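Local coordinates for probable zinc protease PqqL (PDB 6OFT), which probably acts as a zinc-dependent endopeptidase of the M16 family in the bacterial periplasm, this chain being the first half of the whole enzyme, at residues A[20-25]-A[211-216]; A[41-46]-A[163-168]; A[62-67]-A[118-123]; A[284-289]-A[356-361]; A[330-335]-A[444-449]. All blocks are in the same frame, centred on the assembly; numbering follows the deposited sequence.

Contacts 1, 2 and 3 tie together parts of the first M16 domain, whereas contacts 4 and 5 lie in the second. Contact 2 comes closest to the predicted zinc site: the side chain of Glu-45 is about 6 Å from that of His-54. Contact 3 stands on a different part of the same domain, its centre about 27 Å from that of contact 2, with Trp-120 about 9 Å from Glu-57, side chain to side chain. Contacts 1 and 3 approach to about 8 Å between nearest atoms. Contacts 4 and 5, about 9 Å apart at their nearest atoms, use the successive helices 352-371 and 331-348; both lie away from the predicted zinc site.

Contact 1 (A[20-25]-A[211-216]); sequences YMIYPH and EALALI. With PO4 (phosphate ion), chain D.
In Tyr-20 a chi1 of 50° sets CG between the backbone N and the carbonyl carbon, while in Leu-213 of the facing helix CG stands anti to the carbonyl carbon (chi1 -75°); the two side chains cross at about a right angle. One leucine methyl does the touching, CD2 lying 3.5 Å from Tyr-20 CE1. Ile-216 serves the same tyrosine with both of its methyls: CG2 is 4.0 Å from Tyr-20 CD2, and CD1 is 3.8 Å from Tyr-20 CB. Two residues further along the strand, Ile-22 meets Ile-216 tip to tip, their CD1 methyls 3.7 Å apart. The same Ile-22 CD1 packs 3.6 Å from Leu-213 CD2, and its other branch, CG2, rests 3.8 Å from Ala-212 CB. The closest contacts are all between carbons. Met-21 points away from the helix and packs on Leu-385 of helix 378-391. Just past the strand, His-25 ND1 donates in the plane of its ring to phosphate O1 at 2.6 Å; Gln-373 and Arg-376 also hold this ion, which probably came from the crystallisation liquor. The strand and helix segments run nearly antiparallel, at 153°, and Ile-216 also touches Phe-201 and Val-203 of strand 199-205. This is the helix-on-sheet packing of an alpha/beta domain, with helix 209-220 folding back over strand 199-205, which precedes it, and its parallel neighbour 19-24.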
# COMPACT_ATOMS: atom_id res chain seq x y z
N TYR A 20 1.87 -19.43 9.21
CA TYR A 20 2.93 -19.47 8.20
C TYR A 20 2.33 -19.55 6.82
O TYR A 20 1.21 -20.03 6.65
CB TYR A 20 3.95 -20.60 8.44
CG TYR A 20 3.33 -21.96 8.68
CD1 TYR A 20 2.99 -22.79 7.61
CD2 TYR A 20 3.13 -22.44 9.96
CE1 TYR A 20 2.39 -24.03 7.82
CE2 TYR A 20 2.56 -23.69 10.18
CZ TYR A 20 2.20 -24.49 9.11
OH TYR A 20 1.66 -25.73 9.34
N MET A 21 3.08 -19.04 5.83
CA MET A 21 2.69 -19.04 4.42
C MET A 21 3.93 -19.36 3.64
O MET A 21 4.95 -18.68 3.80
CB MET A 21 2.12 -17.69 3.97
CG MET A 21 0.98 -17.18 4.81
SD MET A 21 0.29 -15.71 4.08
CE MET A 21 -1.33 -16.32 3.68
N ILE A 22 3.88 -20.44 2.87
CA ILE A 22 5.00 -20.90 2.05
C ILE A 22 4.59 -20.94 0.58
O ILE A 22 3.56 -21.51 0.23
CB ILE A 22 5.55 -22.28 2.52
CG1 ILE A 22 6.00 -22.23 4.01
CG2 ILE A 22 6.70 -22.77 1.59
CD1 ILE A 22 5.98 -23.57 4.67
N TYR A 23 5.43 -20.33 -0.28
CA TYR A 23 5.16 -20.30 -1.70
C TYR A 23 6.42 -20.61 -2.48
O TYR A 23 7.41 -19.89 -2.31
CB TYR A 23 4.55 -18.95 -2.13
CG TYR A 23 3.91 -19.02 -3.51
CD1 TYR A 23 2.61 -19.48 -3.67
CD2 TYR A 23 4.63 -18.69 -4.65
CE1 TYR A 23 2.04 -19.60 -4.94
CE2 TYR A 23 4.07 -18.80 -5.92
CZ TYR A 23 2.77 -19.25 -6.06
OH TYR A 23 2.21 -19.36 -7.31
N PRO A 24 6.42 -21.66 -3.33
CA PRO A 24 7.64 -21.97 -4.11
C PRO A 24 7.84 -21.01 -5.26
O PRO A 24 6.87 -20.60 -5.89
CB PRO A 24 7.38 -23.40 -4.61
CG PRO A 24 5.89 -23.52 -4.66
CD PRO A 24 5.31 -22.61 -3.64
N HIS A 25 9.10 -20.64 -5.53
CA HIS A 25 9.46 -19.76 -6.64
C HIS A 25 10.93 -19.97 -6.99
O HIS A 25 11.74 -20.10 -6.10
CB HIS A 25 9.15 -18.28 -6.35
CG HIS A 25 9.07 -17.45 -7.60
ND1 HIS A 25 8.13 -17.72 -8.57
CD2 HIS A 25 9.82 -16.40 -8.00
CE1 HIS A 25 8.32 -16.83 -9.52
NE2 HIS A 25 9.33 -16.02 -9.23
N GLU A 211 11.25 -29.16 3.47
CA GLU A 211 12.34 -28.38 4.02
C GLU A 211 11.86 -27.06 4.62
O GLU A 211 12.29 -26.72 5.71
CB GLU A 211 13.44 -28.14 2.98
CG GLU A 211 14.68 -27.51 3.60
CD GLU A 211 15.80 -27.09 2.67
OE1 GLU A 211 15.84 -27.56 1.51
OE2 GLU A 211 16.66 -26.30 3.12
N ALA A 212 10.99 -26.31 3.90
CA ALA A 212 10.46 -25.03 4.40
C ALA A 212 9.60 -25.25 5.66
O ALA A 212 9.78 -24.52 6.62
CB ALA A 212 9.65 -24.32 3.32
N LEU A 213 8.71 -26.27 5.67
CA LEU A 213 7.88 -26.57 6.85
C LEU A 213 8.74 -26.97 8.05
O LEU A 213 8.44 -26.58 9.17
CB LEU A 213 6.82 -27.65 6.54
CG LEU A 213 5.63 -27.15 5.71
CD1 LEU A 213 4.92 -28.30 5.01
CD2 LEU A 213 4.66 -26.33 6.55
N ALA A 214 9.84 -27.71 7.79
CA ALA A 214 10.76 -28.13 8.84
C ALA A 214 11.50 -26.92 9.42
O ALA A 214 11.65 -26.86 10.63
CB ALA A 214 11.74 -29.17 8.33
N LEU A 215 11.94 -25.95 8.56
CA LEU A 215 12.65 -24.73 9.00
C LEU A 215 11.81 -23.99 10.03
O LEU A 215 12.31 -23.63 11.08
CB LEU A 215 12.91 -23.76 7.82
CG LEU A 215 14.25 -23.81 7.08
CD1 LEU A 215 14.31 -22.71 6.04
CD2 LEU A 215 15.45 -23.67 8.03
N ILE A 216 10.51 -23.80 9.73
CA ILE A 216 9.54 -23.11 10.57
C ILE A 216 9.27 -23.87 11.87
O ILE A 216 9.41 -23.29 12.95
CB ILE A 216 8.24 -22.79 9.78
CG1 ILE A 216 8.53 -21.80 8.63
CG2 ILE A 216 7.10 -22.29 10.70
CD1 ILE A 216 7.47 -21.76 7.53
P PO4 D . 5.96 -20.60 -9.46
O1 PO4 D . 5.94 -19.12 -9.04
O2 PO4 D . 4.85 -20.82 -10.59
O3 PO4 D . 7.39 -21.03 -10.05
O4 PO4 D . 5.60 -21.49 -8.18

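Contact 2 (A[41-46]-A[163-168]); sequences GSLQEE and NTRNLD
Arg-165 grips the backbone oxygen of Leu-43 side-on with two nitrogens. NE donates at 2.9 Å to Leu-43 O with an N-H...O angle of 157°, and NH2 reaches that Leu-43 O at 3.1 Å; the oxygen lies in the guanidinium plane. The arginine gets there with CG anti to its backbone N (chi1 169°) and a bend at chi2. Its aliphatic part is used too, CG lying 3.7 Å from Leu-43 CD2. That methyl also touches Asn-166, 3.6 Å from its backbone N and 3.7 Å from its amide OD1. Further out, Arg-165 NH2 donates at 2.8 Å to a water that gives only a weak bond to Glu-46 OE1, and Trp-234 adds a cation-pi contact to the arginine. Thr-164 OG1 accepts from Leu-167 N in an ST motif, which helps to shape the turn carrying Arg-165. The carboxylate of Glu-45 accepts from the backbone N of Gly-51 and of Ala-53, linking this loop to the start of helix 52-59, which holds the predicted zinc ligand His-54. The loop 41-46 lies between strand 31-38 and that helix, while 163-168 bridges helices 148-160 and 175-180 and rests on Ala-314 of strand 303-314 through Thr-164 and Asn-166.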
# COMPACT_ATOMS: atom_id res chain seq x y z
N GLY A 41 1.15 -2.27 13.79
CA GLY A 41 1.94 -1.10 13.43
C GLY A 41 1.65 0.06 14.38
O GLY A 41 1.31 -0.15 15.54
N SER A 42 1.76 1.29 13.88
CA SER A 42 1.55 2.50 14.67
C SER A 42 0.09 2.73 15.09
O SER A 42 -0.11 3.43 16.07
CB SER A 42 2.06 3.72 13.92
OG SER A 42 1.38 3.83 12.67
N LEU A 43 -0.92 2.18 14.35
CA LEU A 43 -2.33 2.42 14.71
C LEU A 43 -2.64 2.05 16.17
O LEU A 43 -3.41 2.75 16.83
CB LEU A 43 -3.33 1.69 13.78
CG LEU A 43 -3.40 2.09 12.30
CD1 LEU A 43 -4.33 1.19 11.55
CD2 LEU A 43 -3.84 3.52 12.11
N GLN A 44 -2.05 0.95 16.66
CA GLN A 44 -2.31 0.41 18.00
C GLN A 44 -1.64 1.13 19.15
O GLN A 44 -1.96 0.83 20.30
CB GLN A 44 -1.96 -1.08 18.05
CG GLN A 44 -2.71 -1.92 17.02
CD GLN A 44 -4.22 -1.84 17.11
OE1 GLN A 44 -4.81 -1.79 18.20
NE2 GLN A 44 -4.88 -1.83 15.96
N GLU A 45 -0.74 2.09 18.86
CA GLU A 45 -0.03 2.86 19.88
C GLU A 45 -0.97 3.70 20.73
O GLU A 45 -1.90 4.33 20.20
CB GLU A 45 0.99 3.80 19.22
CG GLU A 45 2.15 3.12 18.51
CD GLU A 45 3.00 4.06 17.67
OE1 GLU A 45 2.56 5.21 17.40
OE2 GLU A 45 4.12 3.65 17.28
N GLU A 46 -0.72 3.74 22.05
CA GLU A 46 -1.47 4.59 22.97
C GLU A 46 -0.97 6.03 22.79
O GLU A 46 0.08 6.23 22.16
CB GLU A 46 -1.29 4.11 24.43
CG GLU A 46 -1.93 2.77 24.75
CD GLU A 46 -3.41 2.59 24.41
OE1 GLU A 46 -4.19 3.56 24.54
OE2 GLU A 46 -3.78 1.46 24.02
N ASN A 163 -10.99 11.91 9.61
CA ASN A 163 -11.76 10.89 10.35
C ASN A 163 -11.16 9.48 10.31
O ASN A 163 -11.89 8.50 10.49
CB ASN A 163 -13.22 10.87 9.89
CG ASN A 163 -13.94 12.19 10.01
OD1 ASN A 163 -13.64 13.02 10.86
ND2 ASN A 163 -14.91 12.41 9.15
N THR A 164 -9.83 9.36 10.14
CA THR A 164 -9.15 8.06 10.19
C THR A 164 -8.29 8.03 11.46
O THR A 164 -7.85 9.07 11.91
CB THR A 164 -8.24 7.83 8.96
OG1 THR A 164 -7.18 8.76 8.99
CG2 THR A 164 -8.97 7.94 7.64
N ARG A 165 -8.00 6.83 11.99
CA ARG A 165 -7.06 6.70 13.12
C ARG A 165 -5.62 7.01 12.59
O ARG A 165 -4.79 7.54 13.33
CB ARG A 165 -7.17 5.29 13.74
CG ARG A 165 -6.09 4.92 14.75
CD ARG A 165 -6.17 5.65 16.07
NE ARG A 165 -5.38 4.93 17.06
CZ ARG A 165 -5.47 5.09 18.37
NH1 ARG A 165 -6.32 5.98 18.88
NH2 ARG A 165 -4.74 4.35 19.18
N ASN A 166 -5.38 6.72 11.28
CA ASN A 166 -4.15 6.96 10.52
C ASN A 166 -3.70 8.42 10.62
O ASN A 166 -2.49 8.68 10.64
CB ASN A 166 -4.35 6.59 9.04
CG ASN A 166 -4.75 5.15 8.85
OD1 ASN A 166 -5.84 4.73 9.24
ND2 ASN A 166 -3.88 4.34 8.26
N LEU A 167 -4.67 9.37 10.67
CA LEU A 167 -4.37 10.80 10.78
C LEU A 167 -3.53 11.09 12.04
O LEU A 167 -2.56 11.82 11.98
CB LEU A 167 -5.69 11.62 10.77
CG LEU A 167 -5.58 13.16 10.96
CD1 LEU A 167 -4.99 13.85 9.71
CD2 LEU A 167 -6.96 13.77 11.29
N ASP A 168 -3.87 10.46 13.16
CA ASP A 168 -3.21 10.66 14.45
C ASP A 168 -2.05 9.68 14.74
O ASP A 168 -1.49 9.72 15.85
CB ASP A 168 -4.28 10.54 15.55
CG ASP A 168 -5.37 11.59 15.43
OD1 ASP A 168 -5.06 12.78 15.60
OD2 ASP A 168 -6.53 11.21 15.15
O HOH W 1 -5.70 4.74 21.77

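Contact 3 (A[62-67]-A[118-123]); sequences NGTKTW and SEWSNA
Both oxygens of the Glu-119 carboxylate are gripped twice by the loop 62-67. OE1 takes the hydroxyl OG1 of Thr-64 on its anti side at 2.8 Å, and with its syn lone pair it accepts from the backbone N of Thr-66 at 3.0 Å in an almost straight bond (173°). OE2 is approached from opposite faces of the carboxylate plane, by Thr-66 OG1 at 2.7 Å and by Lys-65 NZ at 2.9 Å, the latter a salt bridge. A chi2 of -132° bends the glutamate chain and turns CD, with its two oxygens, to the loop; the CG before it lies 3.6 Å from CZ3 of the Trp-67 indole. Thr-64 OG1 has a second task, accepting from Trp-67 N at 3.2 Å in an ST motif, so the hydroxyl braces the turn while donating to the acid. Backbone joins backbone as well: Ala-123 O accepts from Lys-65 N at 2.9 Å. An alanine in place of Glu-119 would probably leave the Lys-65 ammonium and the Thr-66 N-H without their mates and open a gap beside the Trp-67 ring. Asn-62, at the start of the loop, bonds through ND2 to the backbone oxygen of His-58. The arrangement therefore fastens the loop that follows the helix of the HxxEH sequence, the inverted zinc motif of M16 peptidases, to the end of helix 107-122.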
# COMPACT_ATOMS: atom_id res chain seq x y z
N ASN A 62 19.55 -4.31 17.65
CA ASN A 62 20.48 -3.79 18.64
C ASN A 62 20.58 -4.60 19.94
O ASN A 62 21.06 -4.09 20.95
CB ASN A 62 20.18 -2.30 18.92
CG ASN A 62 20.51 -1.44 17.74
OD1 ASN A 62 21.68 -1.12 17.47
ND2 ASN A 62 19.50 -1.07 16.97
N GLY A 63 20.19 -5.87 19.90
CA GLY A 63 20.33 -6.74 21.06
C GLY A 63 19.24 -7.75 21.31
O GLY A 63 18.06 -7.41 21.45
N THR A 64 19.64 -9.01 21.40
CA THR A 64 18.77 -10.13 21.77
C THR A 64 19.53 -10.89 22.86
O THR A 64 20.69 -10.56 23.12
CB THR A 64 18.37 -11.05 20.57
OG1 THR A 64 19.47 -11.89 20.21
CG2 THR A 64 17.81 -10.28 19.36
N LYS A 65 18.88 -11.89 23.48
CA LYS A 65 19.45 -12.73 24.53
C LYS A 65 20.78 -13.38 24.10
O LYS A 65 21.76 -13.26 24.83
CB LYS A 65 18.41 -13.79 24.97
CG LYS A 65 18.93 -14.81 25.99
CD LYS A 65 17.93 -15.94 26.28
CE LYS A 65 17.88 -17.02 25.21
NZ LYS A 65 16.86 -16.72 24.17
N THR A 66 20.82 -14.04 22.93
CA THR A 66 22.04 -14.70 22.43
C THR A 66 22.99 -13.71 21.72
O THR A 66 24.21 -13.90 21.76
CB THR A 66 21.68 -15.90 21.55
OG1 THR A 66 20.66 -16.66 22.20
CG2 THR A 66 22.88 -16.82 21.26
N TRP A 67 22.43 -12.67 21.08
CA TRP A 67 23.20 -11.69 20.32
C TRP A 67 23.07 -10.25 20.87
O TRP A 67 22.38 -9.42 20.26
CB TRP A 67 22.83 -11.79 18.81
CG TRP A 67 23.05 -13.15 18.23
CD1 TRP A 67 24.25 -13.71 17.88
CD2 TRP A 67 22.06 -14.16 17.97
NE1 TRP A 67 24.06 -15.01 17.45
CE2 TRP A 67 22.73 -15.31 17.50
CE3 TRP A 67 20.66 -14.21 18.15
CZ2 TRP A 67 22.05 -16.48 17.16
CZ3 TRP A 67 19.99 -15.37 17.81
CH2 TRP A 67 20.68 -16.50 17.33
N SER A 118 13.68 -16.35 15.59
CA SER A 118 13.14 -16.89 16.84
C SER A 118 13.35 -15.90 18.02
O SER A 118 12.44 -15.70 18.82
CB SER A 118 13.77 -18.24 17.14
OG SER A 118 13.08 -18.87 18.20
N GLU A 119 14.52 -15.25 18.09
CA GLU A 119 14.86 -14.27 19.11
C GLU A 119 14.23 -12.91 18.87
O GLU A 119 13.96 -12.20 19.83
CB GLU A 119 16.38 -14.16 19.31
CG GLU A 119 16.96 -15.50 19.71
CD GLU A 119 17.91 -15.44 20.89
OE1 GLU A 119 18.47 -14.36 21.17
OE2 GLU A 119 18.09 -16.50 21.53
N TRP A 120 13.98 -12.53 17.60
CA TRP A 120 13.29 -11.26 17.37
C TRP A 120 11.85 -11.40 17.89
O TRP A 120 11.28 -10.44 18.38
CB TRP A 120 13.28 -10.92 15.87
CG TRP A 120 14.57 -10.36 15.34
CD1 TRP A 120 15.59 -9.79 16.06
CD2 TRP A 120 14.96 -10.28 13.97
NE1 TRP A 120 16.58 -9.34 15.21
CE2 TRP A 120 16.21 -9.62 13.92
CE3 TRP A 120 14.36 -10.69 12.75
CZ2 TRP A 120 16.87 -9.36 12.71
CZ3 TRP A 120 15.02 -10.42 11.56
CH2 TRP A 120 16.26 -9.76 11.55
N SER A 121 11.28 -12.63 17.79
CA SER A 121 9.92 -12.96 18.22
C SER A 121 9.63 -12.73 19.71
O SER A 121 8.51 -12.31 20.02
CB SER A 121 9.57 -14.39 17.83
OG SER A 121 9.54 -14.53 16.42
N ASN A 122 10.59 -13.03 20.62
CA ASN A 122 10.38 -12.91 22.08
C ASN A 122 11.65 -12.67 22.94
O ASN A 122 11.54 -12.66 24.17
CB ASN A 122 9.64 -14.17 22.60
CG ASN A 122 10.49 -15.42 22.70
OD1 ASN A 122 11.55 -15.55 22.07
ND2 ASN A 122 10.05 -16.36 23.51
N ALA A 123 12.85 -12.53 22.33
CA ALA A 123 14.07 -12.42 23.14
C ALA A 123 14.90 -11.13 22.92
O ALA A 123 16.07 -11.10 23.31
CB ALA A 123 14.94 -13.65 22.95

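Contact 4 (A[284-289]-A[356-361]); sequences VQLFNQ and DDVKST
Val-358 of helix 352-371 meets Gln-285, Leu-286 and Gln-289 of helix 271-296 where two helices of the second M16 domain pack across each other, their short segments 109° apart and 10.6 Å between axes. The valine lies at the middle of the contact. Its CG2 methyl is 3.5 Å from Gln-289 NE2 and 3.8 Å from Leu-286 CD2, and it also lies 3.9 Å from Gln-285 NE2. Its other methyl, CG1, anti to the backbone N (chi1 153°), comes to 4.0 Å from Gln-285 OE1. Gln-285 thus reaches toward the valine tip to tip, and its OE1 accepts from Arg-362 NH1, one helical turn beyond Val-358. The long helix 271-296 packs on the sheet of this domain: Val-284 and Phe-287 touch Ala-308 of strand 303-314, and Phe-287 packs on helix 331-348, so that helix 352-371 is added on another side of it. Beside the valine the contact turns polar. Gln-289, extended beyond CG, crosses Asp-357 obliquely with amide and carboxylate planes 44° apart, and Gln-289 NE2 lies 3.2 Å from Asp-357 OD2. Phe-468, near the end of the chain, touches both of these side chains. Met-282 of the first helix extends the apolar contact with Val-358, and Leu-286 also touches Phe-350, in the short loop that leads into helix 352-371.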
# COMPACT_ATOMS: atom_id res chain seq x y z
N VAL A 284 -11.43 3.66 -13.44
CA VAL A 284 -10.11 4.30 -13.36
C VAL A 284 -9.38 4.10 -14.69
O VAL A 284 -8.95 5.09 -15.30
CB VAL A 284 -9.32 3.77 -12.11
CG1 VAL A 284 -7.81 3.91 -12.27
CG2 VAL A 284 -9.80 4.43 -10.82
N GLN A 285 -9.31 2.84 -15.18
CA GLN A 285 -8.65 2.54 -16.44
C GLN A 285 -9.31 3.22 -17.65
O GLN A 285 -8.60 3.73 -18.51
CB GLN A 285 -8.53 1.02 -16.69
CG GLN A 285 -7.72 0.70 -17.96
CD GLN A 285 -7.32 -0.74 -18.12
OE1 GLN A 285 -7.44 -1.55 -17.19
NE2 GLN A 285 -6.81 -1.08 -19.30
N LEU A 286 -10.65 3.22 -17.70
CA LEU A 286 -11.39 3.83 -18.81
C LEU A 286 -11.11 5.34 -18.90
O LEU A 286 -10.90 5.85 -20.00
CB LEU A 286 -12.88 3.53 -18.70
CG LEU A 286 -13.33 2.11 -19.09
CD1 LEU A 286 -14.65 1.77 -18.45
CD2 LEU A 286 -13.44 1.96 -20.61
N PHE A 287 -11.04 6.02 -17.74
CA PHE A 287 -10.70 7.44 -17.66
C PHE A 287 -9.31 7.65 -18.27
O PHE A 287 -9.14 8.51 -19.13
CB PHE A 287 -10.72 7.92 -16.19
CG PHE A 287 -10.41 9.40 -16.04
CD1 PHE A 287 -9.09 9.85 -15.97
CD2 PHE A 287 -11.44 10.33 -15.98
CE1 PHE A 287 -8.81 11.21 -15.82
CE2 PHE A 287 -11.15 11.69 -15.84
CZ PHE A 287 -9.84 12.12 -15.76
N ASN A 288 -8.31 6.86 -17.81
CA ASN A 288 -6.92 6.87 -18.26
C ASN A 288 -6.82 6.66 -19.75
O ASN A 288 -6.10 7.40 -20.42
CB ASN A 288 -6.10 5.79 -17.51
CG ASN A 288 -5.87 6.15 -16.07
OD1 ASN A 288 -6.06 7.29 -15.68
ND2 ASN A 288 -5.44 5.19 -15.23
N GLN A 289 -7.54 5.64 -20.26
CA GLN A 289 -7.63 5.26 -21.68
C GLN A 289 -8.11 6.46 -22.50
O GLN A 289 -7.38 6.90 -23.39
CB GLN A 289 -8.55 4.03 -21.85
CG GLN A 289 -8.79 3.57 -23.29
CD GLN A 289 -9.44 2.20 -23.37
OE1 GLN A 289 -10.65 2.07 -23.57
NE2 GLN A 289 -8.63 1.15 -23.24
N ASP A 356 -15.21 -3.19 -23.93
CA ASP A 356 -14.74 -4.41 -24.59
C ASP A 356 -13.23 -4.39 -24.82
O ASP A 356 -12.60 -5.43 -24.68
CB ASP A 356 -15.47 -4.66 -25.93
CG ASP A 356 -16.87 -5.24 -25.83
OD1 ASP A 356 -17.21 -5.81 -24.76
OD2 ASP A 356 -17.63 -5.13 -26.82
N ASP A 357 -12.65 -3.22 -25.14
CA ASP A 357 -11.20 -3.10 -25.30
C ASP A 357 -10.46 -3.20 -23.95
O ASP A 357 -9.40 -3.80 -23.90
CB ASP A 357 -10.81 -1.82 -26.04
CG ASP A 357 -9.32 -1.72 -26.33
OD1 ASP A 357 -8.81 -2.56 -27.12
OD2 ASP A 357 -8.67 -0.82 -25.77
N VAL A 358 -11.00 -2.61 -22.87
CA VAL A 358 -10.38 -2.69 -21.53
C VAL A 358 -10.33 -4.17 -21.07
O VAL A 358 -9.26 -4.65 -20.71
CB VAL A 358 -11.03 -1.72 -20.52
CG1 VAL A 358 -10.90 -2.21 -19.07
CG2 VAL A 358 -10.41 -0.33 -20.65
N LYS A 359 -11.47 -4.89 -21.18
CA LYS A 359 -11.58 -6.31 -20.83
C LYS A 359 -10.62 -7.20 -21.64
O LYS A 359 -9.83 -7.92 -21.04
CB LYS A 359 -13.03 -6.79 -20.99
CG LYS A 359 -13.98 -6.22 -19.94
CD LYS A 359 -15.37 -6.75 -20.20
CE LYS A 359 -16.36 -6.26 -19.18
NZ LYS A 359 -17.69 -6.85 -19.45
N SER A 360 -10.68 -7.14 -22.99
CA SER A 360 -9.82 -7.95 -23.87
C SER A 360 -8.31 -7.73 -23.66
O SER A 360 -7.57 -8.71 -23.71
CB SER A 360 -10.19 -7.76 -25.34
OG SER A 360 -9.82 -6.48 -25.83
N THR A 361 -7.87 -6.48 -23.43
CA THR A 361 -6.43 -6.18 -23.22
C THR A 361 -5.95 -6.64 -21.83
O THR A 361 -4.78 -7.02 -21.69
CB THR A 361 -6.10 -4.70 -23.46
OG1 THR A 361 -6.91 -3.89 -22.61
CG2 THR A 361 -6.27 -4.30 -24.92

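Contact 5 (A[330-335]-A[444-449]); sequences NMQDAA and KALSPA
Met-331 lies against the backbone of Lys-444 and Ala-445, and its side chain can be followed outward. CB is 3.4 Å from Lys-444 O. The next carbon, CG, stands 3.8 Å from Ala-445 N and 3.9 Å from Lys-444 CB. Bends at chi2 (-55°) and chi3 (-80°) then turn SD and CE, and the methionine also touches Gln-434 and Val-436 of strand 430-436. Met-331 begins helix 331-348, and Ala-445 is the first residue to leave the helical path after helix 439-444, so the contact joins the start of one helix to the linker that leads on to helix 448-459. That linker is tied to the sheet of the second domain, since Leu-446 O accepts from Gln-434 NE2. Leu-446 itself carries the rest of the packing. Its CD1 lies 3.8 Å from Met-331 O, while CD2 meets two groups, 3.7 Å from Gln-332 NE2 and 3.8 Å from Ala-335 CB. An alanine in place of Leu-446 would probably open a gap beside Ala-335 and leave the Gln-332 amide without the apolar surface it lies across. Leu-454 of helix 448-459 also touches both Gln-332 and Ala-335. Next to the methionine, the side chains of Asn-330 and Lys-444 lie side by side, pointing the same way, Asn-330 OD1 and Lys-444 NZ staying 3.9 Å apart.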
# COMPACT_ATOMS: atom_id res chain seq x y z
N ASN A 330 0.08 26.76 -17.05
CA ASN A 330 -1.26 26.89 -17.60
C ASN A 330 -2.28 26.10 -16.78
O ASN A 330 -2.72 25.01 -17.18
CB ASN A 330 -1.26 26.55 -19.11
CG ASN A 330 -0.23 27.31 -19.93
OD1 ASN A 330 0.29 28.37 -19.55
ND2 ASN A 330 0.09 26.77 -21.10
N MET A 331 -2.66 26.67 -15.62
CA MET A 331 -3.63 26.07 -14.69
C MET A 331 -5.05 26.02 -15.25
O MET A 331 -5.79 25.08 -14.95
CB MET A 331 -3.58 26.74 -13.31
CG MET A 331 -2.19 26.74 -12.66
SD MET A 331 -1.43 25.10 -12.49
CE MET A 331 -2.27 24.50 -11.04
N GLN A 332 -5.42 27.01 -16.08
CA GLN A 332 -6.75 27.09 -16.69
C GLN A 332 -7.00 25.95 -17.67
O GLN A 332 -8.06 25.33 -17.63
CB GLN A 332 -6.97 28.46 -17.37
CG GLN A 332 -8.44 28.80 -17.62
CD GLN A 332 -9.17 29.14 -16.34
OE1 GLN A 332 -8.81 30.08 -15.62
NE2 GLN A 332 -10.22 28.39 -16.05
N ASP A 333 -5.99 25.63 -18.50
CA ASP A 333 -6.08 24.54 -19.48
C ASP A 333 -6.19 23.17 -18.82
O ASP A 333 -6.93 22.32 -19.33
CB ASP A 333 -4.91 24.60 -20.48
CG ASP A 333 -5.01 25.75 -21.47
OD1 ASP A 333 -4.00 26.02 -22.16
OD2 ASP A 333 -6.09 26.37 -21.56
N ALA A 334 -5.46 22.97 -17.70
CA ALA A 334 -5.49 21.73 -16.92
C ALA A 334 -6.89 21.52 -16.34
O ALA A 334 -7.48 20.46 -16.53
CB ALA A 334 -4.46 21.80 -15.79
N ALA A 335 -7.44 22.57 -15.68
CA ALA A 335 -8.77 22.58 -15.08
C ALA A 335 -9.82 22.31 -16.17
O ALA A 335 -10.68 21.44 -15.98
CB ALA A 335 -9.03 23.91 -14.39
N LYS A 444 -1.89 31.79 -11.33
CA LYS A 444 -2.77 31.16 -12.33
C LYS A 444 -3.74 30.12 -11.75
O LYS A 444 -4.75 29.83 -12.38
CB LYS A 444 -1.95 30.58 -13.50
CG LYS A 444 -1.64 31.67 -14.53
CD LYS A 444 -0.70 31.21 -15.62
CE LYS A 444 -0.42 32.31 -16.62
NZ LYS A 444 0.42 31.83 -17.74
N ALA A 445 -3.45 29.59 -10.54
CA ALA A 445 -4.30 28.60 -9.87
C ALA A 445 -5.73 29.13 -9.68
O ALA A 445 -5.92 30.30 -9.35
CB ALA A 445 -3.69 28.18 -8.54
N LEU A 446 -6.72 28.27 -9.94
CA LEU A 446 -8.12 28.66 -9.81
C LEU A 446 -8.53 28.68 -8.35
O LEU A 446 -8.19 27.77 -7.60
CB LEU A 446 -9.04 27.69 -10.59
CG LEU A 446 -9.20 27.88 -12.11
CD1 LEU A 446 -7.94 27.46 -12.89
CD2 LEU A 446 -10.35 27.03 -12.62
N SER A 447 -9.28 29.73 -7.93
CA SER A 447 -9.82 29.81 -6.58
C SER A 447 -11.08 28.89 -6.54
O SER A 447 -11.57 28.53 -7.62
CB SER A 447 -10.21 31.25 -6.24
OG SER A 447 -9.06 32.09 -6.21
N PRO A 448 -11.60 28.48 -5.36
CA PRO A 448 -12.76 27.54 -5.35
C PRO A 448 -14.02 27.97 -6.12
O PRO A 448 -14.74 27.10 -6.63
CB PRO A 448 -13.05 27.38 -3.86
CG PRO A 448 -11.75 27.65 -3.20
CD PRO A 448 -11.12 28.73 -3.99
N ALA A 449 -14.32 29.30 -6.18
CA ALA A 449 -15.52 29.76 -6.88
C ALA A 449 -15.37 29.57 -8.39
O ALA A 449 -16.33 29.19 -9.06
CB ALA A 449 -15.82 31.21 -6.55